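Alpha/beta hydrolase (Pectobacterium atrosepticum SCRI1043, PDB 3BDV) is probably a hydrolase of the alpha/beta-hydrolase fold, resembling YdeN-like serine hydrolases, and binds calcium ions in the crystal. Local coordinates at residues C89-Q93 against Q94-G98; V62-I65 against R66-L69; E109-F113 against E114-R118; L22-G25 against L26-D30; F141-A144 against Q145-Q149. One frame throughout, in Å; residues are numbered along the deposited sequence.

Interaction 1 of 5, residues C89-Q93 against Q94-G98; sequences CHVVQ and QGQEG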
loop_
_atom_site.group_PDB
_atom_site.type_symbol
_atom_site.label_atom_id
_atom_site.label_comp_id
_atom_site.label_asym_id
_atom_site.label_seq_id
_atom_site.Cartn_x
_atom_site.Cartn_y
_atom_site.Cartn_z
ATOM N N CYS A 89 7.751 0.789 -2.426
ATOM C CA CYS A 89 8.565 1.938 -2.767
ATOM C C CYS A 89 9.843 1.500 -3.490
ATOM O O CYS A 89 10.190 2.048 -4.505
ATOM C CB CYS A 89 8.878 2.706 -1.502
ATOM S SG CYS A 89 9.981 4.063 -1.688
ATOM N N HIS A 90 10.522 0.496 -2.952
ATOM C CA HIS A 90 11.782 0.091 -3.485
ATOM C C HIS A 90 11.602 -0.455 -4.916
ATOM O O HIS A 90 12.362 -0.151 -5.825
ATOM C CB HIS A 90 12.410 -0.948 -2.556
ATOM C CG HIS A 90 13.708 -1.509 -3.052
ATOM N ND1 HIS A 90 14.933 -0.928 -2.780
ATOM C CD2 HIS A 90 13.979 -2.621 -3.782
ATOM C CE1 HIS A 90 15.887 -1.660 -3.308
ATOM N NE2 HIS A 90 15.339 -2.686 -3.928
ATOM N N VAL A 91 10.564 -1.240 -5.130
ATOM C CA VAL A 91 10.343 -1.820 -6.464
ATOM C C VAL A 91 10.121 -0.735 -7.515
ATOM O O VAL A 91 10.695 -0.800 -8.587
ATOM C CB VAL A 91 9.177 -2.809 -6.461
ATOM C CG1 VAL A 91 8.658 -3.059 -7.868
ATOM C CG2 VAL A 91 9.623 -4.081 -5.811
ATOM N N VAL A 92 9.337 0.275 -7.192
ATOM C CA VAL A 92 9.122 1.425 -8.087
ATOM C C VAL A 92 10.441 2.169 -8.327
ATOM O O VAL A 92 10.800 2.475 -9.489
ATOM C CB VAL A 92 8.041 2.390 -7.522
ATOM C CG1 VAL A 92 8.001 3.677 -8.368
ATOM C CG2 VAL A 92 6.672 1.708 -7.526
ATOM N N GLN A 93 11.204 2.373 -7.262
ATOM C CA GLN A 93 12.483 3.080 -7.354
ATOM C C GLN A 93 13.528 2.344 -8.186
ATOM O O GLN A 93 14.393 2.967 -8.789
ATOM C CB GLN A 93 13.043 3.419 -5.962
ATOM C CG GLN A 93 12.236 4.525 -5.245
ATOM C CD GLN A 93 12.821 4.949 -3.925
ATOM O OE1 GLN A 93 13.469 4.143 -3.226
ATOM N NE2 GLN A 93 12.560 6.223 -3.539
ATOM N N GLN A 94 13.441 1.024 -8.234
ATOM C CA GLN A 94 14.391 0.238 -9.004
ATOM C C GLN A 94 13.942 0.110 -10.440
ATOM O O GLN A 94 14.652 -0.490 -11.246
ATOM C CB GLN A 94 14.590 -1.129 -8.347
ATOM C CG GLN A 94 15.123 -1.044 -6.933
ATOM C CD GLN A 94 16.376 -0.216 -6.838
ATOM O OE1 GLN A 94 16.508 0.683 -5.993
ATOM N NE2 GLN A 94 17.302 -0.499 -7.713
ATOM N N GLY A 95 12.790 0.692 -10.787
ATOM C CA GLY A 95 12.386 0.853 -12.212
ATOM C C GLY A 95 11.419 -0.162 -12.804
ATOM O O GLY A 95 11.253 -0.232 -14.029
ATOM N N GLN A 96 10.791 -0.958 -11.950
ATOM C CA GLN A 96 9.732 -1.909 -12.320
ATOM C C GLN A 96 8.611 -1.294 -13.166
ATOM O O GLN A 96 8.009 -0.290 -12.777
ATOM C CB GLN A 96 9.084 -2.432 -11.032
ATOM C CG GLN A 96 8.017 -3.458 -11.264
ATOM C CD GLN A 96 8.593 -4.697 -11.889
ATOM O OE1 GLN A 96 8.130 -5.151 -12.930
ATOM N NE2 GLN A 96 9.639 -5.230 -11.271
ATOM N N GLU A 97 8.323 -1.921 -14.311
ATOM C CA GLU A 97 7.256 -1.488 -15.213
ATOM C C GLU A 97 5.909 -2.030 -14.771
ATOM O O GLU A 97 5.845 -2.986 -13.987
ATOM C CB GLU A 97 7.538 -1.979 -16.645
ATOM C CG GLU A 97 8.663 -1.252 -17.383
ATOM C CD GLU A 97 8.192 -0.636 -18.705
ATOM O OE1 GLU A 97 7.954 -1.381 -19.681
ATOM O OE2 GLU A 97 8.047 0.602 -18.758
ATOM N N GLY A 98 4.841 -1.420 -15.282
ATOM C CA GLY A 98 3.481 -1.914 -15.164
ATOM C C GLY A 98 2.788 -1.487 -13.893
ATOM O O GLY A 98 1.820 -2.128 -13.474
HETATM O O HOH W 1 9.192 2.153 -11.628
#
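The imidazole of His90 carries the side chain of Gln94 on one face: the methylene CG of Gln94 lies 3.7 Å from the ring centroid, 21° off the normal, a CH-pi contact displaced toward NE2. Beyond CG the glutamine bends at chi2, which carries its amide out above the rim of the ring, OE1 3.6 Å from His90 CE1 and the two planes 24° apart. ND1 of His90 is itself bonded to the carbonyl of Arg118, which limits the rotation of the ring. This is the C-terminal end of helix 83-93, closed by a Schellman motif in which Gly95 takes the positive phi of 98°. Gly95 N reaches Val92 O at 3.0 Å from above the carbonyl plane, while Gln96 N makes a weak bond of 3.4 Å to Val91 O. Tight apolar contact accompanies the cap, with Val91 CG1 3.3 Å from Gln96 CB. A water donates to both Val92 O and Gln96 O, joining the last helical turn to the chain that leads into strand 99-105.

Interaction 2 of 5, residues V62-I65 against R66-L69; sequences VLAI and RREL. With CA (calcium ion), chain C.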
loop_
_atom_site.group_PDB
_atom_site.type_symbol
_atom_site.label_atom_id
_atom_site.label_comp_id
_atom_site.label_asym_id
_atom_site.label_seq_id
_atom_site.Cartn_x
_atom_site.Cartn_y
_atom_site.Cartn_z
ATOM N N VAL A 62 10.547 -8.101 -2.491
ATOM C CA VAL A 62 10.693 -7.615 -3.861
ATOM C C VAL A 62 10.472 -8.756 -4.875
ATOM O O VAL A 62 9.787 -8.612 -5.884
ATOM C CB VAL A 62 12.094 -7.027 -4.093
ATOM C CG1 VAL A 62 12.415 -6.942 -5.625
ATOM C CG2 VAL A 62 12.274 -5.690 -3.355
ATOM N N LEU A 63 11.062 -9.894 -4.585
ATOM C CA LEU A 63 10.872 -11.072 -5.403
ATOM C C LEU A 63 9.369 -11.462 -5.408
ATOM O O LEU A 63 8.814 -11.768 -6.466
ATOM C CB LEU A 63 11.806 -12.159 -4.864
ATOM C CG LEU A 63 12.096 -13.435 -5.628
ATOM C CD1 LEU A 63 12.143 -13.174 -7.111
ATOM C CD2 LEU A 63 13.395 -13.968 -5.120
ATOM N N ALA A 64 8.683 -11.402 -4.261
ATOM C CA ALA A 64 7.252 -11.704 -4.219
ATOM C C ALA A 64 6.385 -10.741 -5.038
ATOM O O ALA A 64 5.435 -11.165 -5.702
ATOM C CB ALA A 64 6.729 -11.784 -2.785
ATOM N N ILE A 65 6.712 -9.444 -4.986
ATOM C CA ILE A 65 5.969 -8.459 -5.743
ATOM C C ILE A 65 6.227 -8.683 -7.247
ATOM O O ILE A 65 5.296 -8.675 -8.045
ATOM C CB ILE A 65 6.338 -6.982 -5.351
ATOM C CG1 ILE A 65 5.952 -6.673 -3.898
ATOM C CG2 ILE A 65 5.631 -5.994 -6.331
ATOM C CD1 ILE A 65 6.641 -5.370 -3.345
ATOM N N ARG A 66 7.488 -8.824 -7.622
ATOM C CA ARG A 66 7.867 -9.146 -9.014
ATOM C C ARG A 66 7.081 -10.375 -9.530
ATOM O O ARG A 66 6.486 -10.325 -10.613
ATOM C CB ARG A 66 9.371 -9.420 -9.145
ATOM C CG ARG A 66 10.295 -8.192 -9.245
ATOM C CD ARG A 66 11.500 -8.438 -10.173
ATOM N NE ARG A 66 12.792 -8.568 -9.487
ATOM C CZ ARG A 66 13.494 -7.552 -8.962
ATOM N NH1 ARG A 66 13.035 -6.302 -8.986
ATOM N NH2 ARG A 66 14.668 -7.788 -8.379
ATOM N N ARG A 67 7.070 -11.472 -8.763
ATOM C CA ARG A 67 6.304 -12.672 -9.166
ATOM C C ARG A 67 4.901 -12.279 -9.492
ATOM O O ARG A 67 4.361 -12.628 -10.537
ATOM C CB ARG A 67 6.228 -13.733 -8.066
ATOM C CG ARG A 67 7.537 -14.423 -7.789
ATOM C CD ARG A 67 7.355 -15.707 -6.963
ATOM N NE ARG A 67 6.875 -15.495 -5.580
ATOM C CZ ARG A 67 7.653 -15.244 -4.518
ATOM N NH1 ARG A 67 8.965 -15.098 -4.645
ATOM N NH2 ARG A 67 7.107 -15.117 -3.315
ATOM N N GLU A 68 4.310 -11.522 -8.584
ATOM C CA GLU A 68 2.944 -11.111 -8.700
ATOM C C GLU A 68 2.691 -10.295 -9.961
ATOM O O GLU A 68 1.661 -10.457 -10.628
ATOM C CB GLU A 68 2.590 -10.276 -7.480
ATOM C CG GLU A 68 1.123 -10.119 -7.265
ATOM C CD GLU A 68 0.462 -11.346 -6.715
ATOM O OE1 GLU A 68 1.116 -12.226 -6.123
ATOM O OE2 GLU A 68 -0.740 -11.478 -6.916
ATOM N N LEU A 69 3.626 -9.394 -10.272
ATOM C CA LEU A 69 3.456 -8.486 -11.427
ATOM C C LEU A 69 3.595 -9.213 -12.748
ATOM O O LEU A 69 2.947 -8.850 -13.726
ATOM C CB LEU A 69 4.464 -7.332 -11.365
ATOM C CG LEU A 69 4.231 -6.342 -10.204
ATOM C CD1 LEU A 69 5.280 -5.260 -10.269
ATOM C CD2 LEU A 69 2.852 -5.737 -10.190
HETATM CA CA CA C . -0.904 -13.638 -5.558
HETATM O O HOH W 2 3.811 -13.151 -4.967
HETATM O O HOH W 3 0.578 -15.352 -5.536
HETATM O O HOH W 4 -1.039 -14.452 -7.855
HETATM O O HOH W 5 -3.103 -12.800 -5.859
#
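Residues Val62 to Ile65 and Arg66 to Leu69 meet turn on turn within helix 58-70, which packs against the parallel sheet of the alpha/beta-hydrolase fold. The helix is amphipathic. On the side facing the sheet Ile65 and Leu69 lie side by side, CG2 of Ile65 4.0 Å from CD1 of Leu69, and Ile65 also reaches Val23 and Leu78 of the sheet. The outer side is built from two arginines that fold back over the preceding turn. Arg66, bent at chi2 and chi3, returns toward Val62 and lays one face of its guanidinium on a methyl, Val62 CG1 standing 3.5 Å from NH1. Arg67 bends at chi3 (-67°), which sets its guanidinium flat over the backbone, with CA of Ala64 3.6 Å from CZ beneath the centre of the group; NH2 comes 3.4 Å from Ala64 CB and bonds onward to the carbonyl of Arg49. The i to i+4 backbone bonds run through all four pairs. The end of Glu68 leads away from these neighbours: its CG lies opposite the backbone N across the first torsion (chi1 -163°), and the carboxylate grips a calcium ion with both oxygens. Arg47 O and three waters are also ligands, and a further water donates to Ala64 O at 2.7 Å and to Glu68 OE1 at 3.1 Å.

Interaction 3 of 5, residues E109-F113 against E114-R118; sequences EPMRF and EIDDR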
loop_
_atom_site.group_PDB
_atom_site.type_symbol
_atom_site.label_atom_id
_atom_site.label_comp_id
_atom_site.label_asym_id
_atom_site.label_seq_id
_atom_site.Cartn_x
_atom_site.Cartn_y
_atom_site.Cartn_z
ATOM N N GLU A 109 9.742 3.643 8.994
ATOM C CA GLU A 109 11.041 4.275 8.868
ATOM C C GLU A 109 12.040 3.198 8.442
ATOM O O GLU A 109 12.178 2.164 9.100
ATOM C CB GLU A 109 11.420 4.904 10.230
ATOM C CG GLU A 109 12.704 5.661 10.249
ATOM C CD GLU A 109 12.635 6.964 9.483
ATOM O OE1 GLU A 109 11.880 7.866 9.904
ATOM O OE2 GLU A 109 13.347 7.091 8.476
ATOM N N PRO A 110 12.730 3.418 7.310
ATOM C CA PRO A 110 13.667 2.361 6.866
ATOM C C PRO A 110 14.706 1.830 7.879
ATOM O O PRO A 110 15.020 0.623 7.913
ATOM C CB PRO A 110 14.318 3.009 5.662
ATOM C CG PRO A 110 13.268 3.882 5.114
ATOM C CD PRO A 110 12.595 4.468 6.284
HETATM N N MSE A 111 15.156 2.681 8.773
HETATM C CA MSE A 111 16.125 2.243 9.763
HETATM C C MSE A 111 15.580 1.156 10.670
HETATM O O MSE A 111 16.360 0.309 11.133
HETATM C CB MSE A 111 16.631 3.453 10.564
HETATM C CG MSE A 111 17.601 3.160 11.715
HETATM SE SE MSE A 111 19.336 3.045 10.975
HETATM C CE MSE A 111 19.650 4.961 10.608
ATOM N N ARG A 112 14.266 1.165 10.965
ATOM C CA ARG A 112 13.707 0.165 11.844
ATOM C C ARG A 112 13.924 -1.238 11.345
ATOM O O ARG A 112 13.868 -2.157 12.109
ATOM C CB ARG A 112 12.205 0.368 11.992
ATOM C CG ARG A 112 11.791 1.717 12.558
ATOM C CD ARG A 112 12.100 1.890 14.003
ATOM N NE ARG A 112 13.466 2.203 14.305
ATOM C CZ ARG A 112 14.017 3.399 14.157
ATOM N NH1 ARG A 112 13.312 4.427 13.672
ATOM N NH2 ARG A 112 15.278 3.597 14.545
ATOM N N PHE A 113 14.091 -1.396 10.048
ATOM C CA PHE A 113 14.327 -2.702 9.468
ATOM C C PHE A 113 15.691 -2.753 8.768
ATOM O O PHE A 113 15.951 -3.644 7.942
ATOM C CB PHE A 113 13.195 -3.013 8.481
ATOM C CG PHE A 113 11.872 -3.249 9.131
ATOM C CD1 PHE A 113 11.624 -4.402 9.810
ATOM C CD2 PHE A 113 10.865 -2.291 9.052
ATOM C CE1 PHE A 113 10.386 -4.582 10.408
ATOM C CE2 PHE A 113 9.653 -2.496 9.586
ATOM C CZ PHE A 113 9.408 -3.619 10.294
ATOM N N GLU A 114 16.591 -1.861 9.153
ATOM C CA GLU A 114 17.966 -1.819 8.593
ATOM C C GLU A 114 18.017 -1.827 7.073
ATOM O O GLU A 114 18.842 -2.515 6.454
ATOM C CB GLU A 114 18.820 -2.943 9.167
ATOM C CG GLU A 114 18.936 -2.878 10.684
ATOM C CD GLU A 114 19.931 -3.867 11.210
ATOM O OE1 GLU A 114 21.129 -3.589 11.169
ATOM O OE2 GLU A 114 19.526 -4.925 11.657
ATOM N N ILE A 115 17.107 -1.085 6.460
ATOM C CA ILE A 115 17.092 -0.898 5.020
ATOM C C ILE A 115 17.110 0.602 4.630
ATOM O O ILE A 115 16.735 1.004 3.534
ATOM C CB ILE A 115 15.952 -1.674 4.299
ATOM C CG1 ILE A 115 14.554 -1.245 4.785
ATOM C CG2 ILE A 115 16.199 -3.188 4.398
ATOM C CD1 ILE A 115 13.494 -1.638 3.775
ATOM N N ASP A 116 17.671 1.382 5.532
ATOM C CA ASP A 116 17.990 2.796 5.289
ATOM C C ASP A 116 18.976 3.004 4.155
ATOM O O ASP A 116 19.064 4.122 3.628
ATOM C CB ASP A 116 18.563 3.434 6.567
ATOM C CG ASP A 116 19.672 2.588 7.215
ATOM O OD1 ASP A 116 19.450 1.383 7.547
ATOM O OD2 ASP A 116 20.776 3.157 7.433
ATOM N N ASP A 117 19.716 1.955 3.789
ATOM C CA ASP A 117 20.620 2.022 2.659
ATOM C C ASP A 117 19.996 1.603 1.336
ATOM O O ASP A 117 20.643 1.662 0.296
ATOM C CB ASP A 117 21.888 1.212 2.940
ATOM C CG ASP A 117 21.629 -0.257 3.210
ATOM O OD1 ASP A 117 20.498 -0.666 3.574
ATOM O OD2 ASP A 117 22.610 -1.021 3.103
ATOM N N ARG A 118 18.728 1.232 1.366
ATOM C CA ARG A 118 18.042 0.778 0.171
ATOM C C ARG A 118 16.813 1.548 -0.210
ATOM O O ARG A 118 16.277 1.375 -1.296
ATOM C CB ARG A 118 17.747 -0.689 0.348
ATOM C CG ARG A 118 19.124 -1.390 0.460
ATOM C CD ARG A 118 19.076 -2.800 0.353
ATOM N NE ARG A 118 18.727 -3.233 -0.985
ATOM C CZ ARG A 118 18.369 -4.470 -1.254
ATOM N NH1 ARG A 118 18.281 -5.355 -0.273
ATOM N NH2 ARG A 118 18.050 -4.817 -2.473
#
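Backbone hydrogen bonds carry the contact between Pro110 and Ile115 and between Met111 and Glu114, where a short 3-10 segment, 110-112, unwinds in the loop between strands 99-105 and 128-132. Ile115 N donates to Pro110 O at 3.1 Å, and the same oxygen takes Phe113 N, the two donors arriving from opposite faces of the carbonyl plane. Glu114 N bonds to Met111 O at 2.9 Å from well above that carbonyl's plane. With Glu114 at positive phi (50°), this pair of bonds, 6-to-1 and 5-to-2, follows the pattern of a Schellman motif, here ending a 3-10 segment.

Apolar contacts on the inner side are looser. CG1 of Ile115 lies 4.3 Å from Pro110 CB and equally far from CB of Phe113. It is swung between the backbone N and the carbonyl carbon (chi1 60°), and the side chain goes on to touch Phe83 and Leu86 of helix 83-93. The Phe113 ring meets Phe83 edge-to-face.

On the outer side, selenomethionine Met111 crosses the carboxylate of Asp116. Bends at chi2 and chi3 put SE 3.8 Å from Asp116 CG and CE 3.8 Å from OD2, a van der Waals contact between a polarisable selenium and a carboxylate.

Asp116 N is buried with no hydrogen-bond partner, which probably costs some stability; the closure rests mainly on the two backbone bonds and apolar contact.

Interaction 4 of 5, residues L22-G25 against L26-D30; sequences LVPG and LRDSD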
loop_
_atom_site.group_PDB
_atom_site.type_symbol
_atom_site.label_atom_id
_atom_site.label_comp_id
_atom_site.label_asym_id
_atom_site.label_seq_id
_atom_site.Cartn_x
_atom_site.Cartn_y
_atom_site.Cartn_z
ATOM N N LEU A 22 -2.321 -6.238 -3.048
ATOM C CA LEU A 22 -2.098 -6.077 -1.621
ATOM C C LEU A 22 -0.725 -6.592 -1.198
ATOM O O LEU A 22 -0.393 -7.734 -1.472
ATOM C CB LEU A 22 -3.174 -6.800 -0.804
ATOM C CG LEU A 22 -4.579 -6.307 -1.081
ATOM C CD1 LEU A 22 -5.565 -7.411 -0.624
ATOM C CD2 LEU A 22 -4.838 -4.948 -0.365
ATOM N N VAL A 23 0.078 -5.710 -0.605
ATOM C CA VAL A 23 1.409 -6.038 -0.069
ATOM C C VAL A 23 1.480 -5.903 1.466
ATOM O O VAL A 23 1.704 -4.823 1.981
ATOM C CB VAL A 23 2.512 -5.164 -0.688
ATOM C CG1 VAL A 23 3.887 -5.695 -0.325
ATOM C CG2 VAL A 23 2.346 -5.088 -2.260
ATOM N N PRO A 24 1.291 -7.010 2.201
ATOM C CA PRO A 24 1.428 -6.982 3.662
ATOM C C PRO A 24 2.852 -6.783 4.129
ATOM O O PRO A 24 3.801 -7.008 3.354
ATOM C CB PRO A 24 0.884 -8.355 4.105
ATOM C CG PRO A 24 0.031 -8.801 2.933
ATOM C CD PRO A 24 0.804 -8.322 1.734
ATOM N N GLY A 25 2.977 -6.385 5.392
ATOM C CA GLY A 25 4.266 -6.341 6.048
ATOM C C GLY A 25 4.602 -7.600 6.841
ATOM O O GLY A 25 4.100 -8.681 6.577
ATOM N N LEU A 26 5.442 -7.427 7.865
ATOM C CA LEU A 26 5.923 -8.544 8.674
ATOM C C LEU A 26 4.781 -9.359 9.272
ATOM O O LEU A 26 3.809 -8.793 9.799
ATOM C CB LEU A 26 6.822 -8.010 9.800
ATOM C CG LEU A 26 7.866 -8.966 10.393
ATOM C CD1 LEU A 26 9.053 -9.158 9.469
ATOM C CD2 LEU A 26 8.335 -8.428 11.749
ATOM N N ARG A 27 4.939 -10.677 9.227
ATOM C CA ARG A 27 4.009 -11.669 9.775
ATOM C C ARG A 27 2.736 -11.839 8.950
ATOM O O ARG A 27 1.868 -12.594 9.350
ATOM C CB ARG A 27 3.616 -11.386 11.245
ATOM C CG ARG A 27 4.799 -11.091 12.153
ATOM C CD ARG A 27 4.415 -11.168 13.616
ATOM N NE ARG A 27 5.576 -10.866 14.448
ATOM C CZ ARG A 27 5.965 -9.630 14.773
ATOM N NH1 ARG A 27 5.264 -8.566 14.406
ATOM N NH2 ARG A 27 7.043 -9.461 15.503
ATOM N N ASP A 28 2.633 -11.135 7.830
ATOM C CA ASP A 28 1.430 -11.110 6.989
ATOM C C ASP A 28 0.315 -10.297 7.645
ATOM O O ASP A 28 0.384 -9.943 8.812
ATOM C CB ASP A 28 0.945 -12.522 6.682
ATOM C CG ASP A 28 0.254 -12.635 5.334
ATOM O OD1 ASP A 28 0.027 -11.607 4.645
ATOM O OD2 ASP A 28 -0.059 -13.767 4.957
ATOM N N SER A 29 -0.742 -10.035 6.903
ATOM C CA SER A 29 -1.890 -9.359 7.449
ATOM C C SER A 29 -2.909 -10.369 7.904
ATOM O O SER A 29 -3.403 -11.178 7.121
ATOM C CB SER A 29 -2.484 -8.437 6.401
ATOM O OG SER A 29 -1.564 -7.391 6.161
ATOM N N ASP A 30 -3.243 -10.303 9.184
ATOM C CA ASP A 30 -4.148 -11.277 9.757
ATOM C C ASP A 30 -5.610 -11.045 9.318
ATOM O O ASP A 30 -5.932 -10.130 8.557
ATOM C CB ASP A 30 -3.985 -11.302 11.286
ATOM C CG ASP A 30 -4.408 -9.989 11.957
ATOM O OD1 ASP A 30 -5.108 -9.196 11.323
ATOM O OD2 ASP A 30 -4.043 -9.756 13.130
HETATM O O HOH W 6 0.796 -6.063 7.173
#
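From Gly25 to Asp28 the backbone forms a type II beta turn, closed by Asp28 N donating to Gly25 O at 3.1 Å, with Arg27 at positive phi. Pro24, just before the turn, meets Asp28, its last residue, and Ser29 beyond it. Pro24 and Asp28 run side by side, and the carboxylate oxygen OD1 of Asp28 sits 3.3 Å from Pro24 CG. Ser29 comes in beside it: its hydroxyl, opposite the carbonyl carbon across chi1 (-68°), lies 3.3 Å from Pro24 CB. That hydroxyl and Gly25 N share a water, which donates to Ser29 OG at 2.9 Å and accepts from the amide at 2.8 Å. OD1 of Asp28 also takes a weak bond from Ser29 N, besides its salt bridge to Arg47, and Ser29 OG pairs with Gln35. The turn leaves the end of strand 19-23 of the alpha/beta-hydrolase sheet, with Pro24 covered by Gln35 of helix 34-41 and Arg47 of strand 46-47, and its carbonyl bonded to Trp61 of helix 58-70.

Interaction 5 of 5, residues F141-A144 against Q145-Q149; sequences FTRA and QYWAQ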
loop_
_atom_site.group_PDB
_atom_site.type_symbol
_atom_site.label_atom_id
_atom_site.label_comp_id
_atom_site.label_asym_id
_atom_site.label_seq_id
_atom_site.Cartn_x
_atom_site.Cartn_y
_atom_site.Cartn_z
ATOM N N PHE A 141 5.146 10.926 12.811
ATOM C CA PHE A 141 4.432 11.718 11.811
ATOM C C PHE A 141 5.333 12.699 11.064
ATOM O O PHE A 141 5.220 12.867 9.841
ATOM C CB PHE A 141 3.245 12.446 12.437
ATOM C CG PHE A 141 2.417 13.151 11.423
ATOM C CD1 PHE A 141 1.568 12.428 10.617
ATOM C CD2 PHE A 141 2.541 14.516 11.224
ATOM C CE1 PHE A 141 0.808 13.065 9.621
ATOM C CE2 PHE A 141 1.810 15.161 10.239
ATOM C CZ PHE A 141 0.947 14.437 9.436
ATOM N N THR A 142 6.268 13.340 11.761
ATOM C CA THR A 142 7.104 14.327 11.085
ATOM C C THR A 142 8.010 13.630 10.082
ATOM O O THR A 142 8.268 14.183 9.018
ATOM C CB THR A 142 7.828 15.272 12.070
ATOM O OG1 THR A 142 8.663 14.516 12.920
ATOM C CG2 THR A 142 6.806 16.029 12.926
ATOM N N ARG A 143 8.446 12.406 10.384
ATOM C CA ARG A 143 9.249 11.660 9.426
ATOM C C ARG A 143 8.423 11.155 8.269
ATOM O O ARG A 143 8.941 11.052 7.145
ATOM C CB ARG A 143 10.019 10.502 10.077
ATOM C CG ARG A 143 11.171 10.968 10.897
ATOM C CD ARG A 143 12.292 11.562 10.103
ATOM N NE ARG A 143 12.989 10.546 9.325
ATOM C CZ ARG A 143 14.053 10.760 8.573
ATOM N NH1 ARG A 143 14.513 11.970 8.418
ATOM N NH2 ARG A 143 14.642 9.732 7.948
ATOM N N ALA A 144 7.167 10.807 8.533
ATOM C CA ALA A 144 6.222 10.483 7.439
ATOM C C ALA A 144 6.123 11.669 6.481
ATOM O O ALA A 144 6.226 11.480 5.242
ATOM C CB ALA A 144 4.823 10.124 7.973
ATOM N N GLN A 145 6.032 12.886 7.035
ATOM C CA GLN A 145 6.051 14.087 6.202
ATOM C C GLN A 145 7.313 14.242 5.370
ATOM O O GLN A 145 7.251 14.609 4.178
ATOM C CB GLN A 145 5.846 15.307 7.029
ATOM C CG GLN A 145 4.441 15.398 7.623
ATOM C CD GLN A 145 4.272 16.665 8.417
ATOM O OE1 GLN A 145 4.861 16.834 9.500
ATOM N NE2 GLN A 145 3.479 17.592 7.871
ATOM N N TYR A 146 8.452 13.974 6.005
ATOM C CA TYR A 146 9.772 13.991 5.311
ATOM C C TYR A 146 9.778 13.022 4.138
ATOM O O TYR A 146 10.164 13.359 2.987
ATOM C CB TYR A 146 10.907 13.620 6.302
ATOM C CG TYR A 146 12.217 13.311 5.623
ATOM C CD1 TYR A 146 13.065 14.332 5.205
ATOM C CD2 TYR A 146 12.608 11.989 5.378
ATOM C CE1 TYR A 146 14.246 14.049 4.581
ATOM C CE2 TYR A 146 13.795 11.689 4.729
ATOM C CZ TYR A 146 14.597 12.717 4.324
ATOM O OH TYR A 146 15.761 12.390 3.684
ATOM N N TRP A 147 9.401 11.782 4.400
ATOM C CA TRP A 147 9.421 10.790 3.342
ATOM C C TRP A 147 8.392 11.086 2.241
ATOM O O TRP A 147 8.708 10.959 1.072
ATOM C CB TRP A 147 9.211 9.403 3.918
ATOM C CG TRP A 147 10.431 8.902 4.640
ATOM C CD1 TRP A 147 10.619 8.769 5.986
ATOM C CD2 TRP A 147 11.643 8.496 4.025
ATOM N NE1 TRP A 147 11.889 8.289 6.239
ATOM C CE2 TRP A 147 12.529 8.112 5.039
ATOM C CE3 TRP A 147 12.060 8.394 2.699
ATOM C CZ2 TRP A 147 13.814 7.681 4.763
ATOM C CZ3 TRP A 147 13.326 7.923 2.434
ATOM C CH2 TRP A 147 14.189 7.576 3.447
ATOM N N ALA A 148 7.184 11.469 2.618
ATOM C CA ALA A 148 6.135 11.793 1.638
ATOM C C ALA A 148 6.656 12.905 0.711
ATOM O O ALA A 148 6.547 12.783 -0.501
ATOM C CB ALA A 148 4.818 12.181 2.343
ATOM N N GLN A 149 7.254 13.950 1.280
ATOM C CA GLN A 149 7.738 15.069 0.504
ATOM C C GLN A 149 8.855 14.596 -0.403
ATOM O O GLN A 149 8.866 14.884 -1.617
ATOM C CB GLN A 149 8.225 16.195 1.410
ATOM C CG GLN A 149 8.685 17.459 0.695
ATOM C CD GLN A 149 9.107 18.569 1.691
ATOM O OE1 GLN A 149 9.791 18.298 2.686
ATOM N NE2 GLN A 149 8.691 19.808 1.426
#
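Arg143 and Tyr146 meet face to face, their guanidinium and phenol planes 11° apart and their centres 4.3 Å apart. NH1 of Arg143 stands over the rim of the ring, 3.6 Å from Tyr146 CD2, and the cation-pi contact is off-centre because CZ lies 34° from the ring normal. Bends at chi2 and chi3 carry the guanidinium back along the helix to that position. Trp147 takes another side of the arginine: NE1 is 3.5 Å from Arg143 NH2, but the two planes are nearly perpendicular, 84° apart. Elsewhere round the helix, Gln145 brings its amide obliquely against Phe141, CD 3.4 Å from CE2 of the ring.

Behind this first shell, Glu109 fixes both polar groups, its carboxylate pairing with Arg143 NE in a salt bridge and accepting a hydrogen bond from Trp147 NE1. The charge of Arg143 is thus probably balanced by Glu109 while its guanidinium stacks on Tyr146. Phe141 is stacked on His134, and Ala144 and Ala148 turn inward to Ala132 and Leu155 of the sheet. Backbone bonds from Gln145 N to Phe141 O (2.9 Å) onward make regular helix 141-151, the connecting helix of a beta-alpha-beta crossover between strands 128-132 and 154-157 in the alpha/beta-hydrolase fold.

Overall arrangement
All five contacts are local and lie in series along the chain, so none nests in or crosses another. From the N terminus, interaction 4 turns the chain after strand 19-23, and Val23 CG1 meets Ile65 CD1 of interaction 2 at 4.1 Å. Interaction 2, on helix 58-70, packs on interaction 1, where helix 83-93 ends: Val62 touches His90 and Val91, and Leu69 touches Gln96. Arg118 links interaction 3, in the loop after strand 99-105, to helix 83-93 and so to interaction 1. At its other end, Glu109 and Pro110 tie interaction 3 to interaction 5 on helix 141-151. Interactions 4 and 5 remain apart, their centres about 22 Å from each other.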